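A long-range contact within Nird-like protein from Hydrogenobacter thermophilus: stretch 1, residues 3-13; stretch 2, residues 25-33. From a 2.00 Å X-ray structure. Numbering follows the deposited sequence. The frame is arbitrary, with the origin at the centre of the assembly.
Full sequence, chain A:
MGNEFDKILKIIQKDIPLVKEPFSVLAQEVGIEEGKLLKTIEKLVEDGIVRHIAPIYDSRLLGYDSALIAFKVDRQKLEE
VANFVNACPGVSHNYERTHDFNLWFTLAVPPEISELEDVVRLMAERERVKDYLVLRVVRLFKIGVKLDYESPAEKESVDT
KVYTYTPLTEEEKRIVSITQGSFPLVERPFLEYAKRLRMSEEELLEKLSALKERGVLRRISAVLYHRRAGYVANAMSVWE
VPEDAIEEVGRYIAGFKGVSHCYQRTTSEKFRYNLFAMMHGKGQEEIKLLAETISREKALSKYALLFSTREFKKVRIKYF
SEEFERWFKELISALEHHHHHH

Stretch 1 (3-13) NEFDKILKIIQ
Stretch 2, residues 25-33: VLAQEVGIE

Stretch 1 is helical from Glu 4 to Ile 11. Stretch 2 carries the end of a helix, Val 25 to Val 30, which begins earlier in the chain. The two axes run at 138°, closer to antiparallel than parallel, and approach to 10.4 Å. The register follows: the CA atoms of Lys 7 and Val 30 are 6.4 Å apart, and those of Ile 11 and Leu 26 are 7.3 Å apart. The contact buries 427 Å², summed over both sides.

Successive i to i+4 bonds hold the first helix, from Lys 7 N to Asn 3 O (2.8 Å) through Ile 12 N to Ile 8 O (3.1 Å). The second helix stops at Gly 31, with phi/psi of 99/22. A CB there would be jammed against the carbonyl O of Val 30, so these backbone angles call for glycine. Gly 31 N bonds Ala 27 O at 2.7 Å, and Ile 32 N reaches the same Ala 27 O at 3.1 Å. Ile 32 is then extended, at -127/162, and its CB points toward stretch 1.

Val 30 is central to the packing. Its CB points toward stretch 1, and chi1 is t (161°). This places CG2 3.8 Å from Ile 11 CG2 and CG1 4.1 Å from Ile 8 CG1. Ile 11 also points toward its partner helix. With chi1 t and chi2 t its chain is extended, and CD1 reaches Leu 26 CD2 at 3.8 Å. The same CD1 lies 3.4 Å from Glu 29 OE1, a close contact between a methyl and a carboxylate oxygen. Leu 26 is m, t; its CD1 is 4.3 Å from Ile 12 CG2. Ile 12 is p, t; its CA-to-CB bond points sideways, and the other stretch covers little of it.

Ile 8 starts sideways, but its m, t rotamer brings its end nearer. Its CD1 meets Ile 32 CD1 at 3.5 Å. Ile 32 is p, t, so both chains have an extended chi2 where their terminal methyls meet. Glu 4, with chi1 m and chi2 t, also starts sideways and ends nearer. Its OE2 lies 3.4 Å from Ile 32 CG2 and is hydrogen-bonded elsewhere in the structure.

The one hydrogen bond across the stretches runs from Lys 7 NZ to Val 30 O, at 3.2 Å. The acceptor is the carbonyl of the last residue of helix 25-30. Lys 7 has chi1 at -94°, between wells, then t, m, t. Its chi2 and chi4 are extended; the chain bends at chi1 and at chi3.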

# COMPACT_ATOMS: atom_id res chain seq x y z
N ASN A 3 29.41 12.63 -3.70
CA ASN A 3 29.52 11.72 -2.56
C ASN A 3 29.01 10.32 -2.92
O ASN A 3 27.96 10.18 -3.55
CB ASN A 3 28.77 12.28 -1.36
CG ASN A 3 29.12 11.57 -0.06
OD1 ASN A 3 29.17 10.34 -0.00
ND2 ASN A 3 29.36 12.35 0.99
N GLU A 4 29.77 9.30 -2.52
CA GLU A 4 29.40 7.91 -2.75
C GLU A 4 28.07 7.58 -2.09
O GLU A 4 27.16 7.06 -2.73
CB GLU A 4 30.48 6.96 -2.23
CG GLU A 4 31.76 6.92 -3.04
CD GLU A 4 32.65 5.75 -2.66
OE1 GLU A 4 32.17 4.87 -1.92
OE2 GLU A 4 33.81 5.71 -3.11
N PHE A 5 27.98 7.89 -0.80
CA PHE A 5 26.76 7.70 -0.03
C PHE A 5 25.56 8.29 -0.76
O PHE A 5 24.54 7.63 -0.94
CB PHE A 5 26.90 8.36 1.35
CG PHE A 5 25.58 8.75 1.97
CD1 PHE A 5 24.81 7.81 2.63
CD2 PHE A 5 25.13 10.06 1.89
CE1 PHE A 5 23.60 8.16 3.21
CE2 PHE A 5 23.92 10.42 2.46
CZ PHE A 5 23.15 9.47 3.12
N ASP A 6 25.70 9.54 -1.18
CA ASP A 6 24.64 10.25 -1.90
C ASP A 6 24.31 9.59 -3.23
O ASP A 6 23.14 9.45 -3.59
CB ASP A 6 25.04 11.71 -2.12
CG ASP A 6 24.98 12.53 -0.84
OD1 ASP A 6 25.93 12.48 -0.04
OD2 ASP A 6 23.97 13.25 -0.65
N LYS A 7 25.34 9.19 -3.98
CA LYS A 7 25.15 8.54 -5.28
C LYS A 7 24.49 7.16 -5.16
O LYS A 7 23.62 6.81 -5.95
CB LYS A 7 26.48 8.40 -6.01
CG LYS A 7 26.79 9.53 -6.97
CD LYS A 7 28.11 9.28 -7.68
CE LYS A 7 29.24 9.09 -6.69
NZ LYS A 7 30.53 8.80 -7.37
N ILE A 8 24.92 6.39 -4.16
CA ILE A 8 24.39 5.06 -3.92
C ILE A 8 22.95 5.12 -3.44
O ILE A 8 22.08 4.42 -3.96
CB ILE A 8 25.23 4.31 -2.88
CG1 ILE A 8 26.62 4.00 -3.42
CG2 ILE A 8 24.55 3.03 -2.46
CD1 ILE A 8 27.55 3.41 -2.39
N LEU A 9 22.71 5.95 -2.42
CA LEU A 9 21.37 6.17 -1.88
C LEU A 9 20.40 6.57 -2.99
O LEU A 9 19.27 6.07 -3.05
CB LEU A 9 21.41 7.26 -0.81
CG LEU A 9 20.05 7.76 -0.33
CD1 LEU A 9 19.31 6.65 0.39
CD2 LEU A 9 20.18 8.99 0.55
N LYS A 10 20.85 7.46 -3.86
CA LYS A 10 20.05 7.93 -4.98
C LYS A 10 19.74 6.82 -5.99
O LYS A 10 18.62 6.73 -6.49
CB LYS A 10 20.77 9.09 -5.69
CG LYS A 10 20.09 9.58 -6.95
CD LYS A 10 20.96 10.57 -7.71
CE LYS A 10 20.24 11.12 -8.93
NZ LYS A 10 19.84 10.05 -9.89
N ILE A 11 20.73 5.98 -6.27
CA ILE A 11 20.61 5.00 -7.35
C ILE A 11 19.81 3.75 -6.99
O ILE A 11 19.22 3.12 -7.87
CB ILE A 11 22.01 4.60 -7.91
CG1 ILE A 11 21.90 4.05 -9.34
CG2 ILE A 11 22.72 3.61 -7.00
CD1 ILE A 11 23.23 3.73 -9.99
N ILE A 12 19.77 3.39 -5.71
CA ILE A 12 19.02 2.21 -5.28
C ILE A 12 17.54 2.52 -5.06
O ILE A 12 16.75 1.64 -4.71
CB ILE A 12 19.61 1.61 -4.00
CG1 ILE A 12 19.56 2.62 -2.85
CG2 ILE A 12 21.02 1.14 -4.24
CD1 ILE A 12 20.10 2.09 -1.53
N GLN A 13 17.19 3.79 -5.25
CA GLN A 13 15.79 4.21 -5.20
C GLN A 13 15.22 4.23 -6.61
O GLN A 13 14.00 4.27 -6.79
CB GLN A 13 15.67 5.58 -4.55
CG GLN A 13 16.11 5.61 -3.09
CD GLN A 13 16.11 7.01 -2.51
OE1 GLN A 13 15.07 7.65 -2.40
NE2 GLN A 13 17.29 7.50 -2.14
N VAL A 25 26.06 -3.64 -12.38
CA VAL A 25 25.64 -2.53 -13.23
C VAL A 25 25.58 -1.22 -12.44
O VAL A 25 26.09 -0.19 -12.89
CB VAL A 25 24.28 -2.80 -13.89
CG1 VAL A 25 23.81 -1.60 -14.69
CG2 VAL A 25 24.35 -4.03 -14.77
N LEU A 26 24.95 -1.25 -11.27
CA LEU A 26 24.88 -0.09 -10.39
C LEU A 26 26.27 0.36 -9.96
O LEU A 26 26.55 1.56 -9.90
CB LEU A 26 24.02 -0.38 -9.16
CG LEU A 26 22.54 -0.73 -9.35
CD1 LEU A 26 21.79 -0.67 -8.04
CD2 LEU A 26 21.90 0.18 -10.38
N ALA A 27 27.13 -0.60 -9.66
CA ALA A 27 28.51 -0.31 -9.26
C ALA A 27 29.25 0.45 -10.36
O ALA A 27 29.93 1.43 -10.08
CB ALA A 27 29.24 -1.60 -8.94
N GLN A 28 29.11 -0.03 -11.59
CA GLN A 28 29.69 0.64 -12.74
C GLN A 28 29.16 2.06 -12.87
O GLN A 28 29.94 3.00 -13.05
CB GLN A 28 29.39 -0.14 -14.02
CG GLN A 28 30.20 -1.43 -14.18
CD GLN A 28 31.68 -1.17 -14.31
OE1 GLN A 28 32.10 -0.19 -14.92
NE2 GLN A 28 32.49 -2.05 -13.73
N GLU A 29 27.85 2.21 -12.76
CA GLU A 29 27.21 3.53 -12.86
C GLU A 29 27.63 4.48 -11.74
O GLU A 29 27.80 5.68 -11.98
CB GLU A 29 25.68 3.38 -12.89
CG GLU A 29 25.12 2.88 -14.22
CD GLU A 29 23.65 2.53 -14.14
OE1 GLU A 29 23.16 2.26 -13.03
OE2 GLU A 29 22.99 2.53 -15.20
N VAL A 30 27.79 3.95 -10.54
CA VAL A 30 28.23 4.75 -9.39
C VAL A 30 29.72 5.05 -9.48
O VAL A 30 30.17 6.15 -9.13
CB VAL A 30 27.86 4.07 -8.05
CG1 VAL A 30 28.69 4.63 -6.90
CG2 VAL A 30 26.38 4.25 -7.76
N GLY A 31 30.49 4.08 -9.96
CA GLY A 31 31.92 4.26 -10.11
C GLY A 31 32.73 3.65 -8.99
O GLY A 31 33.87 4.05 -8.75
N ILE A 32 32.14 2.68 -8.29
CA ILE A 32 32.84 1.98 -7.22
C ILE A 32 32.79 0.47 -7.43
O ILE A 32 31.96 -0.04 -8.18
CB ILE A 32 32.27 2.33 -5.84
CG1 ILE A 32 30.82 1.87 -5.72
CG2 ILE A 32 32.38 3.82 -5.56
CD1 ILE A 32 30.19 2.20 -4.39
N GLU A 33 33.69 -0.24 -6.75
CA GLU A 33 33.74 -1.69 -6.82
C GLU A 33 32.46 -2.29 -6.24
O GLU A 33 31.90 -1.75 -5.29
CB GLU A 33 34.98 -2.20 -6.07
CG GLU A 33 35.23 -3.69 -6.19
CD GLU A 33 34.66 -4.47 -5.03
OE1 GLU A 33 34.35 -3.84 -3.99
OE2 GLU A 33 34.53 -5.70 -5.15